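Long-range contacts in peptidase M3B, oligoendopeptidase F (Enterococcus faecium, PDB 2QR4), which probably cleaves short peptides as a metal-dependent endopeptidase of the M3 family: residues A[276-281]-A[479-484]; A[124-129]-A[229-234]; A[508-513]-A[557-562]; A[16-21]-A[40-45]. All coordinates share one frame; numbering follows the deposited sequence.

Contact 1. Residues A[276-281]-A[479-484]; sequences VEKLHM and AVEEDP
Asp483 grips His280 and the backbone of Met281 with the two oxygens of one carboxylate. Asp483 OD1 takes the ring N-H of His280 ND1 at 2.8 Å. It is met on its syn side, 16° out of the carboxylate plane, and lies close to the ring plane. Asp483 OD2 takes Met281 N at 2.7 Å, nearly in line with its own C-O bond. Beside this pair, Glu481 N donates to Leu279 O at 2.7 Å in an almost straight bond (168° at the hydrogen). Glu481 CB also lies over one face of the His280 ring, 4.2 Å from its centroid, a CH-pi contact. The inner side is apolar and buried. Leu279 CD2 meets Val480 CG2 at 3.9 Å, and the selenium of the selenomethionine Met281 meets Val480 CG1 at 3.7 Å. Helices 260-274 and 190-206 lie against this side.

The outer side is looser. The aliphatic part of Lys278 lies against the carboxylate of Glu481, with Lys278 CG 3.4 Å from Glu481 OE1. Its chain bends at the end (chi4 52°), but Lys278 NZ stays 4.6 Å from Glu481 OE1, so the opposite charges do not touch. A water on this side accepts from Leu279 N and donates to Ala479 O and Glu481 OE1. Lys278 itself is exposed.

Of the three direct hydrogen bonds, one is backbone to backbone, one side chain to side chain and one backbone to side chain. With both oxygens of the buried Asp483 receiving N-H groups, the carboxylate is probably kept negative, which would favour a protonated His280.

Contact 2. Residues A[124-129]-A[229-234]; sequences VDNRAH and RNYSSA
His129 and Tyr231 lie ring on ring in an offset stack. The centroids are 3.6 Å apart and the planes differ by 2°. Tyr231 CE1 sits over the centre of one face of the imidazole, and Ala128 CB lies over the opposite face. The phenol carbon CZ of Tyr231 comes to 3.3 Å from His129 CG.

Three hydrogen bonds join the segments. His129 ND1 gives its proton to Arg229 O at 2.7 Å, with the acceptor near the imidazole plane. The amide nitrogen Asn230 ND2 donates to Ala128 O at 3.1 Å. Arg229 NH2 donates to His129 O at 3.0 Å, and that oxygen lies in the guanidinium plane. The Arg229 chain is extended from CG to NE, and its NH2 also forms a salt bridge with Glu136.

Segment 229-234 follows helix 208-228. Asn230, with positive phi, is the C-prime residue of the Schellman motif that ends this helix: Tyr231 N bonds to Ala226 O and Asn230 N to Lys227 O. This turn presents Arg229 O to the imidazole. Asn230 O is also at the ring edge, 3.2 Å from His129 CE1.

A water links Asn126 ND2 and Tyr231 OH, but both distances are short and its place is doubtful. The Tyr231 side chain also touches Glu236, Ala237 and Ser240 of helix 234-240.

Contact 3. Residues A[508-513]-A[557-562]; sequences GFSAAS and AYIEDA
Tyr558 lays its ring against Ser510 and Ala511 of helix 508-513. Tyr558 CE2 lies 3.6 Å from Ser510 CB, which approaches obliquely, neither over the face nor at the edge. Ala511 N stands at the ring edge, near its plane, 3.8 Å from Tyr558 CD2. One face of the ring is covered by the next residue of the same helix. Ile559 CG1 sits 3.5 Å above the Tyr558 ring plane, offset toward the rim. Ile559 CG1 also touches Ser510 OG from the other helix, at 3.8 Å.

The two helices cross steeply. Their N-to-C directions differ by 76°, and the axes of the short segments come within 8.5 Å. On 508-513 the contact is made by serine and alanine; on 557-562 it is made by Tyr558, Ile559 and Ala562. CA of Ser510 is 5.5 Å from CA of Ile559. The crossing lies in the helical body of the M3 peptidase fold.

No hydrogen bond crosses this interface. Ser510 OG turns back beside its own backbone N (chi1 -68°) and bonds to Ser506 O, one turn earlier in the same helix. The hydroxyl thus has a partner although its neighbours across the contact are apolar. Ser513 holds its OG the other way, anti to its backbone N. There Ser513 OG lies 3.9 Å from both CA and CB of Ala562. Around the crossing, Ile559 packs on Leu252 and Val255 of helix 246-258. Ala562 rests on Phe432 of helix 418-454, and Tyr558 on Val551 and Met553.

Contact 4. Residues A[16-21]-A[40-45]; sequences SEELKQ and IEFVLR
The Phe42 ring meets Glu18, Leu19 and Gln21 of segment 16-21. At its edge, near the ring plane, lies Glu18 O, 3.4 Å from Phe42 CE1. Over one face stands Gln21 O. CB of Gln21 comes to 3.9 Å from Phe42 CE1, and Leu19 O approaches Phe42 CZ obliquely at 4.2 Å. The outer end of the ring thus meets backbone carbonyls as well as Gln21 CB. The ring of His25 meets it too, with the planes at about 30°.

The second flat group is the guanidinium of Arg45. One of its faces has Phe42 CA over its centre, 4.0 Å above the plane. At the edge is the carboxylate of Glu18, as modelled nearly coplanar with it. Arg45 NH1 and Glu18 OE2 form a salt bridge. Its modelled distance is very short and OE2 is too close to a neighbour, so the exact geometry, including the coplanarity, is doubtful. Glu18 reaches across with an extended chain, its CG anti to the backbone N (chi1 -163°). The Arg45 chain is bent at CD and again at NE. Phe42 is buried, while Arg45 is exposed and its charge pair lies at the surface.

Segment 16-21 includes the last part of helix 4-18, and segment 40-45 lies on the long helix 33-63. Glu18 also touches Val46 and Gln49 of helix 33-63. Leu19 turns to Lys83, Val84 and Ala87 of helix 68-87, and Val43 packs on Phe91 of helix 91-95.

Overall arrangement
From the N terminus the contacts come in the order 4, 2, 1, 3. Each closes before the next opens, so none nest or cross. Contact 4 closes a loop of 18 residues and pairs helix 4-18 with helix 33-63. Contact 2 spans 99 residues and ties a loop of the Oligopeptidase F region to one of the M3 region. Contact 1 closes the longest loop, 197 residues, between loops after helices 260-274 and 461-476. Contact 3 spans 43 residues and crosses helices 503-520 and 557-579. Contacts 4 and 1 lie on opposite sides of the chain centre, their own centres 58 Å apart. Contacts 2 and 4 are nearest, with closest atoms about 10 Å apart.

Contact 1. Residues A[276-281]-A[479-484]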
# COMPACT_ATOMS: atom_id res chain seq x y z
N VAL A 276 -43.18 6.46 -2.24
CA VAL A 276 -42.40 6.91 -3.40
C VAL A 276 -42.62 5.98 -4.59
O VAL A 276 -42.91 4.80 -4.42
CB VAL A 276 -40.90 7.01 -3.07
CG1 VAL A 276 -40.65 8.20 -2.14
CG2 VAL A 276 -40.41 5.71 -2.44
N GLU A 277 -42.50 6.53 -5.80
CA GLU A 277 -42.67 5.75 -7.02
C GLU A 277 -41.63 4.65 -7.07
O GLU A 277 -41.93 3.52 -7.43
CB GLU A 277 -42.56 6.64 -8.26
CG GLU A 277 -42.89 5.95 -9.58
CD GLU A 277 -44.32 5.44 -9.63
OE1 GLU A 277 -45.19 6.06 -8.98
OE2 GLU A 277 -44.57 4.43 -10.32
N LYS A 278 -40.40 4.98 -6.70
CA LYS A 278 -39.35 3.97 -6.65
C LYS A 278 -38.43 4.12 -5.44
O LYS A 278 -38.04 5.23 -5.09
CB LYS A 278 -38.57 3.96 -7.97
CG LYS A 278 -39.16 2.94 -8.96
CD LYS A 278 -38.98 3.33 -10.38
CE LYS A 278 -39.52 2.25 -11.30
NZ LYS A 278 -40.92 1.88 -10.93
N LEU A 279 -38.12 3.01 -4.79
CA LEU A 279 -37.28 3.02 -3.58
C LEU A 279 -35.82 2.90 -3.95
O LEU A 279 -35.42 1.96 -4.63
CB LEU A 279 -37.64 1.85 -2.65
CG LEU A 279 -37.10 1.94 -1.21
CD1 LEU A 279 -37.74 3.09 -0.42
CD2 LEU A 279 -37.29 0.64 -0.45
N HIS A 280 -35.00 3.84 -3.47
CA HIS A 280 -33.58 3.80 -3.81
C HIS A 280 -32.74 3.61 -2.54
O HIS A 280 -33.23 3.81 -1.42
CB HIS A 280 -33.15 5.11 -4.48
CG HIS A 280 -33.87 5.44 -5.74
ND1 HIS A 280 -33.31 5.26 -6.99
CD2 HIS A 280 -35.10 5.96 -5.96
CE1 HIS A 280 -34.16 5.65 -7.92
NE2 HIS A 280 -35.26 6.07 -7.32
N MSE A 281 -31.47 3.24 -2.73
CA MSE A 281 -30.54 3.16 -1.61
C MSE A 281 -30.64 4.41 -0.73
O MSE A 281 -30.62 4.31 0.50
CB MSE A 281 -29.10 2.91 -2.09
CG MSE A 281 -28.89 1.54 -2.78
SE MSE A 281 -29.61 -0.00 -1.76
CE MSE A 281 -28.56 0.15 -0.12
N ALA A 479 -37.70 -4.60 -4.99
CA ALA A 479 -38.37 -3.41 -4.44
C ALA A 479 -37.43 -2.20 -4.38
O ALA A 479 -37.88 -1.06 -4.36
CB ALA A 479 -38.92 -3.70 -3.08
N VAL A 480 -36.13 -2.47 -4.37
CA VAL A 480 -35.11 -1.43 -4.32
C VAL A 480 -34.48 -1.25 -5.70
O VAL A 480 -34.00 -2.21 -6.29
CB VAL A 480 -34.02 -1.79 -3.28
CG1 VAL A 480 -32.88 -0.77 -3.28
CG2 VAL A 480 -34.65 -1.89 -1.89
N GLU A 481 -34.51 -0.03 -6.23
CA GLU A 481 -33.90 0.24 -7.54
C GLU A 481 -32.40 -0.01 -7.50
O GLU A 481 -31.74 0.26 -6.49
CB GLU A 481 -34.16 1.68 -7.99
CG GLU A 481 -35.61 1.96 -8.33
CD GLU A 481 -36.18 0.93 -9.28
OE1 GLU A 481 -37.14 0.23 -8.88
OE2 GLU A 481 -35.67 0.81 -10.42
N GLU A 482 -31.86 -0.54 -8.60
CA GLU A 482 -30.41 -0.73 -8.73
C GLU A 482 -29.74 0.61 -9.03
O GLU A 482 -29.59 0.97 -10.19
CB GLU A 482 -30.07 -1.76 -9.82
CG GLU A 482 -30.43 -3.21 -9.43
CD GLU A 482 -30.24 -4.22 -10.56
OE1 GLU A 482 -30.88 -5.29 -10.52
OE2 GLU A 482 -29.44 -3.95 -11.48
N ASP A 483 -29.37 1.34 -7.99
CA ASP A 483 -28.64 2.59 -8.14
C ASP A 483 -27.23 2.29 -8.63
O ASP A 483 -26.54 1.46 -8.05
CB ASP A 483 -28.56 3.32 -6.80
CG ASP A 483 -29.92 3.80 -6.30
OD1 ASP A 483 -30.58 4.61 -7.01
OD2 ASP A 483 -30.32 3.40 -5.18
N PRO A 484 -26.79 2.95 -9.71
CA PRO A 484 -25.42 2.73 -10.18
C PRO A 484 -24.38 3.12 -9.14
O PRO A 484 -23.29 2.53 -9.09
CB PRO A 484 -25.29 3.60 -11.44
CG PRO A 484 -26.55 4.42 -11.53
CD PRO A 484 -27.57 3.90 -10.54
O HOH W 1 -38.77 0.46 -6.46

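Contact 2. Residues A[124-129]-A[229-234]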
# COMPACT_ATOMS: atom_id res chain seq x y z
N VAL A 124 1.11 -24.87 21.08
CA VAL A 124 1.19 -26.31 20.84
C VAL A 124 0.13 -26.79 19.84
O VAL A 124 0.39 -27.65 19.00
CB VAL A 124 1.06 -27.11 22.16
CG1 VAL A 124 0.74 -28.59 21.90
CG2 VAL A 124 2.33 -26.97 22.99
N ASP A 125 -1.06 -26.20 19.93
CA ASP A 125 -2.16 -26.58 19.05
C ASP A 125 -1.99 -25.96 17.66
O ASP A 125 -2.76 -26.23 16.76
CB ASP A 125 -3.50 -26.09 19.62
CG ASP A 125 -3.96 -26.91 20.80
OD1 ASP A 125 -4.83 -26.40 21.54
OD2 ASP A 125 -3.48 -28.05 21.00
N ASN A 126 -0.97 -25.13 17.51
CA ASN A 126 -0.80 -24.35 16.29
C ASN A 126 0.52 -24.74 15.64
O ASN A 126 1.04 -24.03 14.77
CB ASN A 126 -0.79 -22.88 16.66
CG ASN A 126 -1.43 -22.02 15.62
OD1 ASN A 126 -1.02 -20.88 15.42
ND2 ASN A 126 -2.45 -22.55 14.95
N ARG A 127 1.04 -25.87 16.08
CA ARG A 127 2.29 -26.44 15.61
C ARG A 127 2.43 -26.37 14.09
O ARG A 127 3.50 -26.04 13.57
CB ARG A 127 2.35 -27.90 16.06
CG ARG A 127 3.72 -28.53 16.04
CD ARG A 127 3.70 -29.90 16.72
NE ARG A 127 3.96 -29.87 18.17
CZ ARG A 127 5.14 -29.56 18.71
NH1 ARG A 127 6.16 -29.21 17.95
NH2 ARG A 127 5.29 -29.58 20.02
N ALA A 128 1.34 -26.67 13.39
CA ALA A 128 1.36 -26.74 11.93
C ALA A 128 1.43 -25.37 11.25
O ALA A 128 1.67 -25.29 10.06
CB ALA A 128 0.15 -27.51 11.42
N HIS A 129 1.22 -24.30 12.00
CA HIS A 129 1.12 -22.99 11.39
C HIS A 129 2.18 -22.05 11.90
O HIS A 129 2.24 -20.90 11.48
CB HIS A 129 -0.27 -22.41 11.58
CG HIS A 129 -1.36 -23.34 11.17
ND1 HIS A 129 -1.65 -23.61 9.85
CD2 HIS A 129 -2.23 -24.08 11.91
CE1 HIS A 129 -2.65 -24.48 9.79
NE2 HIS A 129 -3.02 -24.78 11.02
N ARG A 229 1.70 -20.24 5.94
CA ARG A 229 1.46 -20.85 7.26
C ARG A 229 0.69 -22.16 7.19
O ARG A 229 0.30 -22.71 8.22
CB ARG A 229 0.74 -19.88 8.20
CG ARG A 229 1.62 -18.71 8.64
CD ARG A 229 0.98 -17.96 9.79
NE ARG A 229 1.79 -16.81 10.17
CZ ARG A 229 2.87 -16.88 10.95
NH1 ARG A 229 3.54 -15.78 11.22
NH2 ARG A 229 3.28 -18.05 11.44
N ASN A 230 0.46 -22.65 5.97
CA ASN A 230 -0.23 -23.94 5.76
C ASN A 230 -1.70 -23.98 6.22
O ASN A 230 -2.21 -25.00 6.67
CB ASN A 230 0.56 -25.08 6.42
CG ASN A 230 2.06 -24.95 6.19
OD1 ASN A 230 2.54 -25.13 5.06
ND2 ASN A 230 2.80 -24.62 7.25
N TYR A 231 -2.37 -22.85 6.11
CA TYR A 231 -3.80 -22.85 6.27
C TYR A 231 -4.41 -23.16 4.91
O TYR A 231 -3.79 -22.92 3.87
CB TYR A 231 -4.29 -21.49 6.78
CG TYR A 231 -3.93 -21.21 8.23
CD1 TYR A 231 -4.61 -21.84 9.28
CD2 TYR A 231 -2.93 -20.30 8.55
CE1 TYR A 231 -4.28 -21.57 10.62
CE2 TYR A 231 -2.59 -20.03 9.88
CZ TYR A 231 -3.27 -20.65 10.90
OH TYR A 231 -2.93 -20.35 12.20
N SER A 232 -5.62 -23.71 4.91
CA SER A 232 -6.27 -24.05 3.66
C SER A 232 -6.90 -22.81 3.00
O SER A 232 -7.28 -22.85 1.83
CB SER A 232 -7.30 -25.17 3.89
OG SER A 232 -8.40 -24.67 4.63
N SER A 233 -7.00 -21.71 3.75
CA SER A 233 -7.53 -20.44 3.20
C SER A 233 -7.32 -19.27 4.15
O SER A 233 -7.03 -19.46 5.35
CB SER A 233 -9.03 -20.57 2.92
OG SER A 233 -9.75 -20.70 4.16
N ALA A 234 -7.52 -18.07 3.64
CA ALA A 234 -7.38 -16.87 4.46
C ALA A 234 -8.39 -16.89 5.61
O ALA A 234 -8.08 -16.51 6.74
CB ALA A 234 -7.57 -15.64 3.62
O HOH W 2 -4.28 -21.22 13.98

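Contact 3. Residues A[508-513]-A[557-562]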
# COMPACT_ATOMS: atom_id res chain seq x y z
N GLY A 508 -23.42 -12.83 16.46
CA GLY A 508 -23.63 -12.32 17.80
C GLY A 508 -25.06 -11.87 18.03
O GLY A 508 -25.66 -12.19 19.06
N PHE A 509 -25.60 -11.14 17.06
CA PHE A 509 -26.98 -10.68 17.12
C PHE A 509 -27.94 -11.86 17.20
O PHE A 509 -28.87 -11.87 18.01
CB PHE A 509 -27.30 -9.84 15.89
CG PHE A 509 -28.72 -9.34 15.83
CD1 PHE A 509 -29.02 -8.04 16.18
CD2 PHE A 509 -29.75 -10.18 15.41
CE1 PHE A 509 -30.33 -7.57 16.12
CE2 PHE A 509 -31.05 -9.72 15.35
CZ PHE A 509 -31.35 -8.41 15.70
N SER A 510 -27.71 -12.85 16.35
CA SER A 510 -28.51 -14.07 16.36
C SER A 510 -28.38 -14.80 17.69
O SER A 510 -29.38 -15.26 18.23
CB SER A 510 -28.11 -14.98 15.19
OG SER A 510 -28.49 -14.38 13.97
N ALA A 511 -27.16 -14.87 18.22
CA ALA A 511 -26.97 -15.51 19.51
C ALA A 511 -27.75 -14.75 20.57
O ALA A 511 -28.49 -15.35 21.36
CB ALA A 511 -25.49 -15.59 19.88
N ALA A 512 -27.62 -13.43 20.57
CA ALA A 512 -28.36 -12.66 21.54
C ALA A 512 -29.85 -13.01 21.43
O ALA A 512 -30.51 -13.26 22.44
CB ALA A 512 -28.12 -11.18 21.36
N SER A 513 -30.36 -13.07 20.21
CA SER A 513 -31.77 -13.41 19.99
C SER A 513 -32.17 -14.77 20.57
O SER A 513 -33.22 -14.89 21.19
CB SER A 513 -32.14 -13.34 18.51
OG SER A 513 -33.48 -13.76 18.33
N ALA A 557 -30.20 -23.51 13.41
CA ALA A 557 -31.41 -23.27 14.18
C ALA A 557 -31.44 -21.89 14.84
O ALA A 557 -32.46 -21.21 14.81
CB ALA A 557 -31.60 -24.36 15.24
N TYR A 558 -30.33 -21.47 15.42
CA TYR A 558 -30.33 -20.22 16.17
C TYR A 558 -30.53 -19.03 15.25
O TYR A 558 -31.05 -18.00 15.68
CB TYR A 558 -29.07 -20.05 17.03
CG TYR A 558 -27.83 -19.54 16.29
CD1 TYR A 558 -27.22 -20.30 15.29
CD2 TYR A 558 -27.25 -18.32 16.62
CE1 TYR A 558 -26.09 -19.85 14.64
CE2 TYR A 558 -26.11 -17.88 15.99
CZ TYR A 558 -25.54 -18.63 14.99
OH TYR A 558 -24.42 -18.16 14.33
N ILE A 559 -30.13 -19.15 13.99
CA ILE A 559 -30.36 -18.05 13.06
C ILE A 559 -31.77 -18.16 12.54
O ILE A 559 -32.48 -17.16 12.39
CB ILE A 559 -29.35 -18.00 11.91
CG1 ILE A 559 -27.93 -17.84 12.47
CG2 ILE A 559 -29.65 -16.84 11.00
CD1 ILE A 559 -26.84 -18.11 11.46
N GLU A 560 -32.19 -19.40 12.29
CA GLU A 560 -33.57 -19.63 11.87
C GLU A 560 -34.61 -19.13 12.90
O GLU A 560 -35.65 -18.61 12.51
CB GLU A 560 -33.79 -21.09 11.44
CG GLU A 560 -33.42 -21.28 9.95
CD GLU A 560 -33.10 -22.72 9.55
OE1 GLU A 560 -33.27 -23.64 10.38
OE2 GLU A 560 -32.67 -22.92 8.39
N ASP A 561 -34.31 -19.23 14.19
CA ASP A 561 -35.20 -18.69 15.23
C ASP A 561 -35.32 -17.16 15.14
O ASP A 561 -36.40 -16.60 15.28
CB ASP A 561 -34.72 -19.07 16.62
CG ASP A 561 -34.92 -20.54 16.92
OD1 ASP A 561 -35.69 -21.21 16.20
OD2 ASP A 561 -34.29 -21.02 17.90
N ALA A 562 -34.19 -16.49 14.90
CA ALA A 562 -34.18 -15.05 14.76
C ALA A 562 -35.02 -14.66 13.54
O ALA A 562 -35.90 -13.80 13.63
CB ALA A 562 -32.75 -14.55 14.61

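Contact 4. Residues A[16-21]-A[40-45]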
# COMPACT_ATOMS: atom_id res chain seq x y z
N SER A 16 13.12 -0.54 24.22
CA SER A 16 14.32 -0.77 23.41
C SER A 16 15.46 -1.36 24.19
O SER A 16 16.17 -2.22 23.70
CB SER A 16 14.81 0.52 22.76
OG SER A 16 13.96 0.91 21.70
N GLU A 17 15.66 -0.89 25.42
CA GLU A 17 16.77 -1.39 26.21
C GLU A 17 16.43 -2.76 26.77
O GLU A 17 17.25 -3.67 26.72
CB GLU A 17 17.13 -0.41 27.33
CG GLU A 17 16.68 -0.82 28.73
CD GLU A 17 17.80 -1.46 29.54
OE1 GLU A 17 17.66 -1.59 30.79
OE2 GLU A 17 18.83 -1.83 28.92
N GLU A 18 15.22 -2.92 27.30
CA GLU A 18 14.81 -4.20 27.86
C GLU A 18 14.99 -5.27 26.80
O GLU A 18 15.34 -6.42 27.09
CB GLU A 18 13.34 -4.15 28.29
CG GLU A 18 12.95 -5.26 29.24
CD GLU A 18 11.46 -5.27 29.58
OE1 GLU A 18 10.72 -4.41 29.08
OE2 GLU A 18 11.04 -6.16 30.36
N LEU A 19 14.75 -4.88 25.56
CA LEU A 19 14.77 -5.78 24.43
C LEU A 19 16.10 -6.48 24.24
O LEU A 19 16.17 -7.56 23.67
CB LEU A 19 14.45 -4.99 23.17
CG LEU A 19 13.82 -5.76 22.05
CD1 LEU A 19 12.57 -6.43 22.57
CD2 LEU A 19 13.50 -4.79 20.93
N LYS A 20 17.17 -5.85 24.73
CA LYS A 20 18.51 -6.41 24.60
C LYS A 20 18.63 -7.71 25.38
O LYS A 20 19.44 -8.57 25.04
CB LYS A 20 19.56 -5.39 25.06
CG LYS A 20 19.68 -4.19 24.12
CD LYS A 20 20.39 -3.00 24.77
CE LYS A 20 20.42 -1.80 23.82
NZ LYS A 20 20.83 -0.54 24.50
N GLN A 21 17.79 -7.87 26.40
CA GLN A 21 17.80 -9.08 27.21
C GLN A 21 17.18 -10.27 26.48
O GLN A 21 17.20 -11.40 26.97
CB GLN A 21 17.09 -8.82 28.55
CG GLN A 21 17.84 -7.84 29.45
CD GLN A 21 16.92 -6.86 30.16
OE1 GLN A 21 15.96 -7.26 30.82
NE2 GLN A 21 17.22 -5.57 30.04
N ILE A 40 9.14 -17.07 28.87
CA ILE A 40 7.74 -16.72 28.67
C ILE A 40 7.43 -15.39 29.35
O ILE A 40 6.74 -14.55 28.80
CB ILE A 40 6.81 -17.78 29.27
CG1 ILE A 40 6.85 -19.06 28.44
CG2 ILE A 40 5.40 -17.26 29.32
CD1 ILE A 40 6.38 -20.26 29.16
N GLU A 41 7.95 -15.22 30.57
CA GLU A 41 7.73 -13.99 31.31
C GLU A 41 8.31 -12.81 30.57
O GLU A 41 7.68 -11.76 30.48
CB GLU A 41 8.33 -14.08 32.70
CG GLU A 41 7.46 -14.83 33.65
CD GLU A 41 8.21 -15.25 34.91
OE1 GLU A 41 9.44 -15.06 34.94
OE2 GLU A 41 7.56 -15.76 35.84
N PHE A 42 9.51 -12.99 30.02
CA PHE A 42 10.16 -11.93 29.32
C PHE A 42 9.40 -11.53 28.06
O PHE A 42 9.07 -10.35 27.90
CB PHE A 42 11.61 -12.27 28.95
CG PHE A 42 12.23 -11.29 27.98
CD1 PHE A 42 12.78 -10.10 28.43
CD2 PHE A 42 12.21 -11.54 26.61
CE1 PHE A 42 13.33 -9.18 27.55
CE2 PHE A 42 12.76 -10.62 25.70
CZ PHE A 42 13.31 -9.44 26.16
N VAL A 43 9.11 -12.47 27.17
CA VAL A 43 8.56 -12.04 25.89
C VAL A 43 7.14 -11.52 26.01
O VAL A 43 6.76 -10.60 25.31
CB VAL A 43 8.69 -13.05 24.68
CG1 VAL A 43 9.91 -13.95 24.80
CG2 VAL A 43 7.43 -13.83 24.50
N LEU A 44 6.35 -12.09 26.91
CA LEU A 44 4.99 -11.63 27.08
C LEU A 44 4.99 -10.21 27.63
O LEU A 44 4.17 -9.38 27.25
CB LEU A 44 4.20 -12.58 27.98
CG LEU A 44 3.14 -13.45 27.28
CD1 LEU A 44 3.39 -13.60 25.78
CD2 LEU A 44 3.02 -14.80 27.95
N ARG A 45 5.92 -9.94 28.52
CA ARG A 45 5.98 -8.66 29.18
C ARG A 45 6.38 -7.58 28.18
O ARG A 45 5.79 -6.50 28.15
CB ARG A 45 6.98 -8.74 30.33
CG ARG A 45 7.27 -7.44 31.02
CD ARG A 45 8.74 -7.39 31.43
NE ARG A 45 9.18 -8.57 32.17
CZ ARG A 45 10.43 -9.03 32.18
NH1 ARG A 45 11.36 -8.42 31.45
NH2 ARG A 45 10.74 -10.11 32.90